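Local coordinates for putative uncharacterized protein (PDB 2Z6V) that is probably a sulfotransferase, a member of the family expected to move a sulfuryl group from PAPS to an acceptor whose identity is not known, at residues 23-34 against 73-84; 117-125 against 334-343. All coordinates share one frame; numbering follows the deposited sequence.

Contact 1 (23-34 against 73-84)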
loop_
_atom_site.group_PDB
_atom_site.type_symbol
_atom_site.label_atom_id
_atom_site.label_comp_id
_atom_site.label_asym_id
_atom_site.label_seq_id
_atom_site.Cartn_x
_atom_site.Cartn_y
_atom_site.Cartn_z
ATOM N N ASP A 23 13.545 15.648 19.143
ATOM C CA ASP A 23 13.383 16.778 18.228
ATOM C C ASP A 23 14.198 16.608 16.949
ATOM O O ASP A 23 15.286 16.025 16.954
ATOM C CB ASP A 23 13.745 18.100 18.911
ATOM C CG ASP A 23 12.654 19.148 18.749
ATOM O OD1 ASP A 23 12.245 19.407 17.595
ATOM O OD2 ASP A 23 12.201 19.708 19.773
ATOM N N PHE A 24 13.658 17.139 15.856
ATOM C CA PHE A 24 14.269 17.025 14.539
ATOM C C PHE A 24 15.146 18.204 14.153
ATOM O O PHE A 24 15.201 18.587 12.987
ATOM C CB PHE A 24 13.161 16.842 13.503
ATOM C CG PHE A 24 12.097 15.880 13.936
ATOM C CD1 PHE A 24 12.352 14.513 13.978
ATOM C CD2 PHE A 24 10.859 16.345 14.363
ATOM C CE1 PHE A 24 11.391 13.620 14.444
ATOM C CE2 PHE A 24 9.890 15.463 14.831
ATOM C CZ PHE A 24 10.158 14.096 14.873
ATOM N N ASP A 25 15.830 18.779 15.130
ATOM C CA ASP A 25 16.703 19.913 14.862
ATOM C C ASP A 25 18.100 19.396 14.560
ATOM O O ASP A 25 18.802 19.928 13.702
ATOM C CB ASP A 25 16.746 20.842 16.077
ATOM C CG ASP A 25 15.371 21.376 16.455
ATOM O OD1 ASP A 25 14.813 22.196 15.693
ATOM O OD2 ASP A 25 14.845 20.967 17.514
ATOM N N ASN A 26 18.483 18.337 15.265
ATOM C CA ASN A 26 19.801 17.732 15.114
ATOM C C ASN A 26 19.789 16.469 14.251
ATOM O O ASN A 26 20.685 15.629 14.358
ATOM C CB ASN A 26 20.367 17.400 16.499
ATOM C CG ASN A 26 20.331 18.590 17.450
ATOM O OD1 ASN A 26 20.588 18.451 18.651
ATOM N ND2 ASN A 26 20.012 19.770 16.916
ATOM N N ILE A 27 18.772 16.328 13.406
ATOM C CA ILE A 27 18.680 15.164 12.531
ATOM C C ILE A 27 19.250 15.497 11.158
ATOM O O ILE A 27 18.591 16.124 10.326
ATOM C CB ILE A 27 17.222 14.684 12.382
ATOM C CG1 ILE A 27 16.748 14.081 13.707
ATOM C CG2 ILE A 27 17.118 13.667 11.244
ATOM C CD1 ILE A 27 15.366 13.484 13.650
ATOM N N THR A 28 20.483 15.067 10.929
ATOM C CA THR A 28 21.156 15.339 9.671
ATOM C C THR A 28 21.394 14.078 8.831
ATOM O O THR A 28 21.490 14.158 7.605
ATOM C CB THR A 28 22.498 16.090 9.939
ATOM O OG1 THR A 28 23.234 16.230 8.718
ATOM C CG2 THR A 28 23.339 15.347 10.966
ATOM N N THR A 29 21.468 12.918 9.483
ATOM C CA THR A 29 21.692 11.664 8.766
ATOM C C THR A 29 20.703 10.557 9.123
ATOM O O THR A 29 19.909 10.682 10.053
ATOM C CB THR A 29 23.101 11.102 9.030
ATOM O OG1 THR A 29 23.186 10.645 10.388
ATOM C CG2 THR A 29 24.153 12.163 8.788
ATOM N N ALA A 30 20.772 9.462 8.376
ATOM C CA ALA A 30 19.910 8.317 8.611
ATOM C C ALA A 30 20.226 7.713 9.973
ATOM O O ALA A 30 19.338 7.190 10.651
ATOM C CB ALA A 30 20.115 7.279 7.525
ATOM N N ASP A 31 21.492 7.788 10.377
ATOM C CA ASP A 31 21.898 7.236 11.666
ATOM C C ASP A 31 21.303 8.020 12.834
ATOM O O ASP A 31 21.063 7.457 13.902
ATOM C CB ASP A 31 23.425 7.196 11.777
ATOM C CG ASP A 31 24.057 6.158 10.855
ATOM O OD1 ASP A 31 23.639 4.975 10.896
ATOM O OD2 ASP A 31 24.978 6.524 10.095
ATOM N N ASP A 32 21.069 9.316 12.632
ATOM C CA ASP A 32 20.477 10.146 13.677
ATOM C C ASP A 32 19.038 9.702 13.870
ATOM O O ASP A 32 18.543 9.621 14.996
ATOM C CB ASP A 32 20.495 11.628 13.289
ATOM C CG ASP A 32 21.900 12.210 13.246
ATOM O OD1 ASP A 32 22.703 11.925 14.169
ATOM O OD2 ASP A 32 22.192 12.964 12.293
ATOM N N VAL A 33 18.368 9.425 12.755
ATOM C CA VAL A 33 16.991 8.961 12.778
ATOM C C VAL A 33 16.982 7.635 13.540
ATOM O O VAL A 33 16.106 7.378 14.367
ATOM C CB VAL A 33 16.464 8.744 11.338
ATOM C CG1 VAL A 33 15.097 8.074 11.360
ATOM C CG2 VAL A 33 16.377 10.076 10.622
ATOM N N PHE A 34 17.980 6.802 13.268
ATOM C CA PHE A 34 18.077 5.521 13.937
ATOM C C PHE A 34 18.197 5.716 15.443
ATOM O O PHE A 34 17.505 5.043 16.214
ATOM C CB PHE A 34 19.283 4.734 13.432
ATOM C CG PHE A 34 19.403 3.366 14.039
ATOM C CD1 PHE A 34 18.866 2.258 13.402
ATOM C CD2 PHE A 34 20.042 3.186 15.263
ATOM C CE1 PHE A 34 18.961 0.984 13.977
ATOM C CE2 PHE A 34 20.144 1.919 15.847
ATOM C CZ PHE A 34 19.603 0.816 15.205
ATOM N N ARG A 73 9.085 19.076 6.934
ATOM C CA ARG A 73 10.329 18.369 7.165
ATOM C C ARG A 73 10.181 17.517 8.417
ATOM O O ARG A 73 10.403 16.309 8.385
ATOM C CB ARG A 73 11.466 19.377 7.344
ATOM C CG ARG A 73 12.725 18.819 7.988
ATOM C CD ARG A 73 13.662 19.950 8.393
ATOM N NE ARG A 73 14.449 19.628 9.585
ATOM C CZ ARG A 73 15.552 18.889 9.579
ATOM N NH1 ARG A 73 16.007 18.391 8.441
ATOM N NH2 ARG A 73 16.195 18.642 10.710
ATOM N N GLN A 74 9.793 18.153 9.518
ATOM C CA GLN A 74 9.623 17.450 10.782
ATOM C C GLN A 74 8.646 16.298 10.634
ATOM O O GLN A 74 8.882 15.205 11.140
ATOM C CB GLN A 74 9.128 18.411 11.861
ATOM C CG GLN A 74 10.107 19.531 12.165
ATOM C CD GLN A 74 9.591 20.478 13.227
ATOM O OE1 GLN A 74 9.422 20.096 14.388
ATOM N NE2 GLN A 74 9.329 21.722 12.832
ATOM N N ARG A 75 7.544 16.548 9.942
ATOM C CA ARG A 75 6.535 15.528 9.714
ATOM C C ARG A 75 7.124 14.281 9.022
ATOM O O ARG A 75 6.946 13.154 9.493
ATOM C CB ARG A 75 5.414 16.135 8.879
ATOM C CG ARG A 75 4.537 15.146 8.161
ATOM C CD ARG A 75 3.564 14.426 9.061
ATOM N NE ARG A 75 2.372 14.126 8.274
ATOM C CZ ARG A 75 1.573 13.080 8.459
ATOM N NH1 ARG A 75 1.827 12.200 9.421
ATOM N NH2 ARG A 75 0.522 12.913 7.664
ATOM N N VAL A 76 7.833 14.482 7.914
ATOM C CA VAL A 76 8.434 13.368 7.199
ATOM C C VAL A 76 9.447 12.628 8.063
ATOM O O VAL A 76 9.486 11.397 8.067
ATOM C CB VAL A 76 9.145 13.828 5.916
ATOM C CG1 VAL A 76 9.760 12.630 5.213
ATOM C CG2 VAL A 76 8.163 14.524 5.003
ATOM N N LEU A 77 10.273 13.373 8.787
ATOM C CA LEU A 77 11.274 12.758 9.648
ATOM C C LEU A 77 10.610 12.031 10.818
ATOM O O LEU A 77 11.092 10.990 11.271
ATOM C CB LEU A 77 12.253 13.816 10.166
ATOM C CG LEU A 77 13.232 14.366 9.125
ATOM C CD1 LEU A 77 13.958 15.584 9.687
ATOM C CD2 LEU A 77 14.222 13.270 8.733
ATOM N N ASP A 78 9.501 12.576 11.305
ATOM C CA ASP A 78 8.788 11.947 12.407
ATOM C C ASP A 78 8.192 10.616 11.942
ATOM O O ASP A 78 8.220 9.619 12.671
ATOM C CB ASP A 78 7.672 12.858 12.926
ATOM C CG ASP A 78 7.049 12.331 14.208
ATOM O OD1 ASP A 78 7.804 12.110 15.183
ATOM O OD2 ASP A 78 5.811 12.132 14.239
ATOM N N ASP A 79 7.658 10.604 10.725
ATOM C CA ASP A 79 7.081 9.385 10.179
ATOM C C ASP A 79 8.168 8.331 9.925
ATOM O O ASP A 79 7.966 7.142 10.176
ATOM C CB ASP A 79 6.320 9.685 8.879
ATOM C CG ASP A 79 4.999 10.406 9.125
ATOM O OD1 ASP A 79 4.305 10.061 10.104
ATOM O OD2 ASP A 79 4.642 11.304 8.334
ATOM N N ALA A 80 9.322 8.780 9.437
ATOM C CA ALA A 80 10.431 7.876 9.153
ATOM C C ALA A 80 10.909 7.232 10.443
ATOM O O ALA A 80 11.199 6.034 10.480
ATOM C CB ALA A 80 11.569 8.632 8.495
ATOM N N THR A 81 10.976 8.037 11.501
ATOM C CA THR A 81 11.418 7.573 12.809
ATOM C C THR A 81 10.478 6.501 13.308
ATOM O O THR A 81 10.915 5.433 13.703
ATOM C CB THR A 81 11.447 8.723 13.831
ATOM O OG1 THR A 81 12.240 9.795 13.311
ATOM C CG2 THR A 81 12.049 8.252 15.158
ATOM N N ASN A 82 9.181 6.786 13.279
ATOM C CA ASN A 82 8.184 5.815 13.725
ATOM C C ASN A 82 8.229 4.531 12.902
ATOM O O ASN A 82 8.097 3.433 13.448
ATOM C CB ASN A 82 6.781 6.415 13.668
ATOM C CG ASN A 82 6.576 7.507 14.702
ATOM O OD1 ASN A 82 7.100 7.424 15.814
ATOM N ND2 ASN A 82 5.801 8.528 14.347
ATOM N N ALA A 83 8.421 4.675 11.591
ATOM C CA ALA A 83 8.494 3.528 10.699
ATOM C C ALA A 83 9.702 2.667 11.065
ATOM O O ALA A 83 9.591 1.447 11.166
ATOM C CB ALA A 83 8.598 3.992 9.244
ATOM N N LEU A 84 10.849 3.310 11.267
ATOM C CA LEU A 84 12.067 2.597 11.630
ATOM C C LEU A 84 11.932 1.977 13.016
ATOM O O LEU A 84 12.501 0.914 13.285
ATOM C CB LEU A 84 13.275 3.544 11.589
ATOM C CG LEU A 84 14.638 2.899 11.858
ATOM C CD1 LEU A 84 14.875 1.777 10.856
ATOM C CD2 LEU A 84 15.736 3.952 11.763
#

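Contact 2 (117-125 against 334-343). With SO4 (sulfate ion), chain B.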
loop_
_atom_site.group_PDB
_atom_site.type_symbol
_atom_site.label_atom_id
_atom_site.label_comp_id
_atom_site.label_asym_id
_atom_site.label_seq_id
_atom_site.Cartn_x
_atom_site.Cartn_y
_atom_site.Cartn_z
ATOM N N THR A 117 -7.361 1.820 -8.782
ATOM C CA THR A 117 -8.174 0.877 -9.537
ATOM C C THR A 117 -9.504 0.572 -8.855
ATOM O O THR A 117 -10.297 -0.214 -9.374
ATOM C CB THR A 117 -7.429 -0.456 -9.772
ATOM O OG1 THR A 117 -6.758 -0.843 -8.569
ATOM C CG2 THR A 117 -6.423 -0.321 -10.903
ATOM N N GLY A 118 -9.739 1.190 -7.697
ATOM C CA GLY A 118 -10.980 0.995 -6.956
ATOM C C GLY A 118 -11.186 -0.408 -6.415
ATOM O O GLY A 118 -12.278 -0.963 -6.506
ATOM N N THR A 119 -10.133 -0.963 -5.824
ATOM C CA THR A 119 -10.136 -2.318 -5.281
ATOM C C THR A 119 -10.652 -2.431 -3.856
ATOM O O THR A 119 -10.872 -3.533 -3.358
ATOM C CB THR A 119 -8.707 -2.909 -5.307
ATOM O OG1 THR A 119 -7.885 -2.239 -4.333
ATOM C CG2 THR A 119 -8.087 -2.722 -6.691
ATOM N N THR A 120 -10.834 -1.297 -3.198
ATOM C CA THR A 120 -11.308 -1.286 -1.821
ATOM C C THR A 120 -12.327 -2.379 -1.467
ATOM O O THR A 120 -12.120 -3.118 -0.507
ATOM C CB THR A 120 -11.898 0.098 -1.460
ATOM O OG1 THR A 120 -12.519 0.026 -0.170
ATOM C CG2 THR A 120 -12.923 0.542 -2.508
ATOM N N VAL A 121 -13.408 -2.494 -2.239
ATOM C CA VAL A 121 -14.442 -3.499 -1.959
ATOM C C VAL A 121 -13.948 -4.932 -1.762
ATOM O O VAL A 121 -14.307 -5.589 -0.779
ATOM C CB VAL A 121 -15.537 -3.539 -3.059
ATOM C CG1 VAL A 121 -16.451 -4.731 -2.833
ATOM C CG2 VAL A 121 -16.367 -2.265 -3.024
ATOM N N ILE A 122 -13.141 -5.430 -2.692
ATOM C CA ILE A 122 -12.657 -6.795 -2.564
ATOM C C ILE A 122 -11.825 -7.013 -1.313
ATOM O O ILE A 122 -11.935 -8.067 -0.689
ATOM C CB ILE A 122 -11.821 -7.254 -3.775
ATOM C CG1 ILE A 122 -11.622 -8.770 -3.685
ATOM C CG2 ILE A 122 -10.464 -6.538 -3.794
ATOM C CD1 ILE A 122 -10.629 -9.311 -4.657
ATOM N N SER A 123 -10.994 -6.038 -0.948
ATOM C CA SER A 123 -10.173 -6.181 0.251
ATOM C C SER A 123 -11.060 -6.460 1.445
ATOM O O SER A 123 -10.761 -7.343 2.236
ATOM C CB SER A 123 -9.347 -4.916 0.536
ATOM O OG SER A 123 -8.208 -4.830 -0.297
ATOM N N TYR A 124 -12.153 -5.708 1.568
ATOM C CA TYR A 124 -13.086 -5.884 2.682
ATOM C C TYR A 124 -13.892 -7.166 2.592
ATOM O O TYR A 124 -14.191 -7.778 3.616
ATOM C CB TYR A 124 -14.053 -4.694 2.800
ATOM C CG TYR A 124 -13.413 -3.448 3.371
ATOM C CD1 TYR A 124 -12.660 -2.596 2.562
ATOM C CD2 TYR A 124 -13.500 -3.157 4.736
ATOM C CE1 TYR A 124 -12.003 -1.493 3.095
ATOM C CE2 TYR A 124 -12.849 -2.055 5.283
ATOM C CZ TYR A 124 -12.097 -1.231 4.456
ATOM O OH TYR A 124 -11.396 -0.171 4.988
ATOM N N LEU A 125 -14.253 -7.576 1.382
ATOM C CA LEU A 125 -15.023 -8.808 1.237
ATOM C C LEU A 125 -14.205 -10.046 1.623
ATOM O O LEU A 125 -14.721 -10.968 2.257
ATOM C CB LEU A 125 -15.553 -8.942 -0.194
ATOM C CG LEU A 125 -16.649 -7.927 -0.526
ATOM C CD1 LEU A 125 -17.180 -8.174 -1.930
ATOM C CD2 LEU A 125 -17.769 -8.045 0.506
ATOM N N MET A 334 -9.421 -9.006 -11.976
ATOM C CA MET A 334 -10.523 -8.303 -11.358
ATOM C C MET A 334 -10.682 -6.939 -12.023
ATOM O O MET A 334 -9.810 -6.076 -11.918
ATOM C CB MET A 334 -10.238 -8.157 -9.870
ATOM C CG MET A 334 -11.318 -7.477 -9.087
ATOM S SD MET A 334 -10.790 -7.411 -7.386
ATOM C CE MET A 334 -9.602 -6.044 -7.450
ATOM N N TYR A 335 -11.798 -6.762 -12.719
ATOM C CA TYR A 335 -12.083 -5.520 -13.420
ATOM C C TYR A 335 -12.951 -4.599 -12.583
ATOM O O TYR A 335 -13.909 -5.034 -11.943
ATOM C CB TYR A 335 -12.787 -5.819 -14.744
ATOM C CG TYR A 335 -11.930 -6.583 -15.728
ATOM C CD1 TYR A 335 -11.091 -5.914 -16.621
ATOM C CD2 TYR A 335 -11.935 -7.979 -15.748
ATOM C CE1 TYR A 335 -10.277 -6.620 -17.517
ATOM C CE2 TYR A 335 -11.127 -8.692 -16.632
ATOM C CZ TYR A 335 -10.303 -8.010 -17.515
ATOM O OH TYR A 335 -9.516 -8.719 -18.397
ATOM N N TYR A 336 -12.605 -3.318 -12.593
ATOM C CA TYR A 336 -13.359 -2.314 -11.855
ATOM C C TYR A 336 -14.835 -2.343 -12.253
ATOM O O TYR A 336 -15.725 -2.321 -11.396
ATOM C CB TYR A 336 -12.786 -0.927 -12.137
ATOM C CG TYR A 336 -13.578 0.194 -11.519
ATOM C CD1 TYR A 336 -13.669 0.325 -10.135
ATOM C CD2 TYR A 336 -14.248 1.122 -12.316
ATOM C CE1 TYR A 336 -14.410 1.357 -9.557
ATOM C CE2 TYR A 336 -14.993 2.155 -11.748
ATOM C CZ TYR A 336 -15.066 2.267 -10.369
ATOM O OH TYR A 336 -15.783 3.293 -9.799
ATOM N N HIS A 337 -15.094 -2.401 -13.556
ATOM C CA HIS A 337 -16.462 -2.408 -14.028
ATOM C C HIS A 337 -17.252 -3.624 -13.565
ATOM O O HIS A 337 -18.462 -3.547 -13.406
ATOM C CB HIS A 337 -16.520 -2.267 -15.558
ATOM C CG HIS A 337 -15.897 -3.402 -16.316
ATOM N ND1 HIS A 337 -14.597 -3.368 -16.775
ATOM C CD2 HIS A 337 -16.412 -4.583 -16.734
ATOM C CE1 HIS A 337 -14.341 -4.475 -17.447
ATOM N NE2 HIS A 337 -15.425 -5.229 -17.437
ATOM N N GLU A 338 -16.573 -4.742 -13.336
ATOM C CA GLU A 338 -17.255 -5.950 -12.875
ATOM C C GLU A 338 -17.486 -5.869 -11.376
ATOM O O GLU A 338 -18.474 -6.382 -10.852
ATOM C CB GLU A 338 -16.432 -7.201 -13.206
ATOM C CG GLU A 338 -16.721 -7.797 -14.583
ATOM C CD GLU A 338 -15.876 -9.032 -14.889
ATOM O OE1 GLU A 338 -15.715 -9.891 -13.991
ATOM O OE2 GLU A 338 -15.382 -9.147 -16.036
ATOM N N MET A 339 -16.569 -5.206 -10.692
ATOM C CA MET A 339 -16.652 -5.047 -9.250
ATOM C C MET A 339 -17.815 -4.120 -8.872
ATOM O O MET A 339 -18.362 -4.218 -7.774
ATOM C CB MET A 339 -15.329 -4.479 -8.733
ATOM C CG MET A 339 -14.873 -5.057 -7.413
ATOM S SD MET A 339 -14.699 -6.855 -7.477
ATOM C CE MET A 339 -15.175 -7.312 -5.786
ATOM N N MET A 340 -18.186 -3.226 -9.786
ATOM C CA MET A 340 -19.283 -2.285 -9.555
ATOM C C MET A 340 -20.648 -2.901 -9.857
ATOM O O MET A 340 -21.582 -2.772 -9.066
ATOM C CB MET A 340 -19.109 -1.036 -10.423
ATOM C CG MET A 340 -17.868 -0.211 -10.122
ATOM S SD MET A 340 -17.824 0.420 -8.430
ATOM C CE MET A 340 -16.694 -0.783 -7.642
ATOM N N ARG A 341 -20.757 -3.567 -11.003
ATOM C CA ARG A 341 -22.011 -4.191 -11.421
ATOM C C ARG A 341 -22.395 -5.436 -10.630
ATOM O O ARG A 341 -23.578 -5.704 -10.431
ATOM C CB ARG A 341 -21.960 -4.536 -12.912
ATOM C CG ARG A 341 -21.948 -3.317 -13.824
ATOM C CD ARG A 341 -21.950 -3.713 -15.298
ATOM N NE ARG A 341 -22.179 -2.562 -16.170
ATOM C CZ ARG A 341 -21.350 -1.530 -16.293
ATOM N NH1 ARG A 341 -20.218 -1.494 -15.597
ATOM N NH2 ARG A 341 -21.657 -0.526 -17.105
ATOM N N ASP A 342 -21.410 -6.200 -10.177
ATOM C CA ASP A 342 -21.728 -7.400 -9.419
ATOM C C ASP A 342 -20.512 -8.001 -8.721
ATOM O O ASP A 342 -19.889 -8.940 -9.218
ATOM C CB ASP A 342 -22.376 -8.431 -10.347
ATOM C CG ASP A 342 -22.968 -9.604 -9.594
ATOM O OD1 ASP A 342 -23.100 -9.511 -8.350
ATOM O OD2 ASP A 342 -23.310 -10.611 -10.253
ATOM N N PRO A 343 -20.166 -7.461 -7.544
ATOM C CA PRO A 343 -19.024 -7.934 -6.762
ATOM C C PRO A 343 -19.148 -9.382 -6.276
ATOM O O PRO A 343 -18.161 -10.124 -6.282
ATOM C CB PRO A 343 -18.960 -6.929 -5.613
ATOM C CG PRO A 343 -20.393 -6.538 -5.435
ATOM C CD PRO A 343 -20.841 -6.347 -6.858
HETATM S S SO4 B . -8.050 2.123 -4.626
HETATM O O1 SO4 B . -8.657 3.050 -5.605
HETATM O O2 SO4 B . -6.793 1.563 -5.167
HETATM O O3 SO4 B . -7.770 2.856 -3.378
HETATM O O4 SO4 B . -8.990 1.027 -4.337
#

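Contact 1 (23-34 against 73-84)
The ring of Phe24 lies on the side of helix 73-84, with the backbone O of Gln74 3.8 Å above one face and displaced toward the rim. Round its edge stand OD1 of Asp78, OG1 of Thr81 and, from its own segment, CD1 of Ile27. The second flat group, the Arg73 guanidinium, has Leu77 CD1 over the centre of one face and receives the carbonyl oxygens of Phe24 and Ile27 at its edge. Both groups lie where the N-terminal loop, which leads into helix 30-41, packs on helix 73-84; a capping box of Thr29 and Asp32 marks the start of helix 30-41.

Arg73 reaches the loop with its chain bent at chi3 (148°). Its NH2 is placed to donate to Phe24 O, although the modelled 2.5 Å is too short to be taken literally and the loop around Phe24 is poorly ordered. The same nitrogen faces Ile27 O more loosely, a weak bond at 3.5 Å. CB and CG of Gln74 lie against Phe24 CD2, the amide turned 55° from the ring. Phe24 CZ lies against CB of Asp78 (3.4 Å), with the ring and carboxylate planes steeply inclined; that carboxylate is held by a salt bridge to Arg40 of helix 30-41.

Beyond the loop, the short helical segments 30-34 and 73-84 cross at -61°. Val33 is a knob in the hole formed by Leu77, Ala80, Thr81 and Leu84, and Leu55 of helix 50-64 also packs on it. Phe34 CD1 lies 3.9 Å from Leu84 CD2, the two side chains crossing at about a right angle. In the capping box, Asp32 OD2 accepts from Thr28 N and Thr29 N on opposite faces of the carboxylate plane, while Asp32 N returns a weak bond to Thr29 OG1. The hydroxyl beside the Phe24 edge is also occupied: Thr81 OG1 donates to Leu77 O at 2.6 Å.

Contact 2 (117-125 against 334-343)
Ile122 and Met334 cross obliquely between the sulfate-binding loop and the edge strand 331-335 of the parallel sheet, their nearest atoms being Ile122 CD1 and Met334 SD. Residues 117-125, the loop and the start of helix 120-126 after strand 109-113, probably correspond to the P-loop-like strand-loop-helix that cradles the 5'-phosphate of PAPS in sulfotransferases. Met334 runs straight from the strand with chi1 and chi2 near 180° and bends only at chi3 (77°), which sets CE against Thr119 CG2 at 3.7 Å, the two side chains meeting at about a right angle.

Met339, bent at both chi2 and chi3, enters from helix 336-341 and brings CE to Ile122 CB at 3.9 Å, also touching Val121 CG1 and Leu125 CD1. Pro343 CB closes the row, lying 4.3 Å from Val121 CG1.

Nearer the loop, the Tyr336 ring meets two backbone carbonyls. Gly118 O lies at its edge, while Thr117 O approaches CD1 obliquely at 3.5 Å; Met340 CG rests on one face, and Arg273 makes a cation-pi contact with the ring. No hydrogen bond crosses between the segments.

The loop amides instead turn to a sulfate, probably from the crystallisation liquor and consistent with a phosphate position. Gly118 N donates to its O1 at 3.0 Å and Thr120 N to O4 at 3.2 Å, with a weak bond from Thr119 N; Thr119 OG1, hydrogen-bonded to Lys248 NZ, only weakly reaches O4.

The two contacts lie on opposite sides of the chain's centre, with centres 38 Å apart, and share no helix or strand. Contact 1 is only partly buried and all helix and loop: it holds the N-terminal loop and helix 30-41 to the long helix 70-96, and mixes apolar packing with an arginine facing loop carbonyls. Contact 2 is buried and joins the sheet's edge strand 331-335 and the helices after it to the anion-binding loop. Its interface is largely apolar, rich in methionine, while backbone amides of its loop bind the sulfate. The packing of contact 2 thus lies beside a probable nucleotide site, while contact 1 joins the chain's N-terminal part to a long helix far from it.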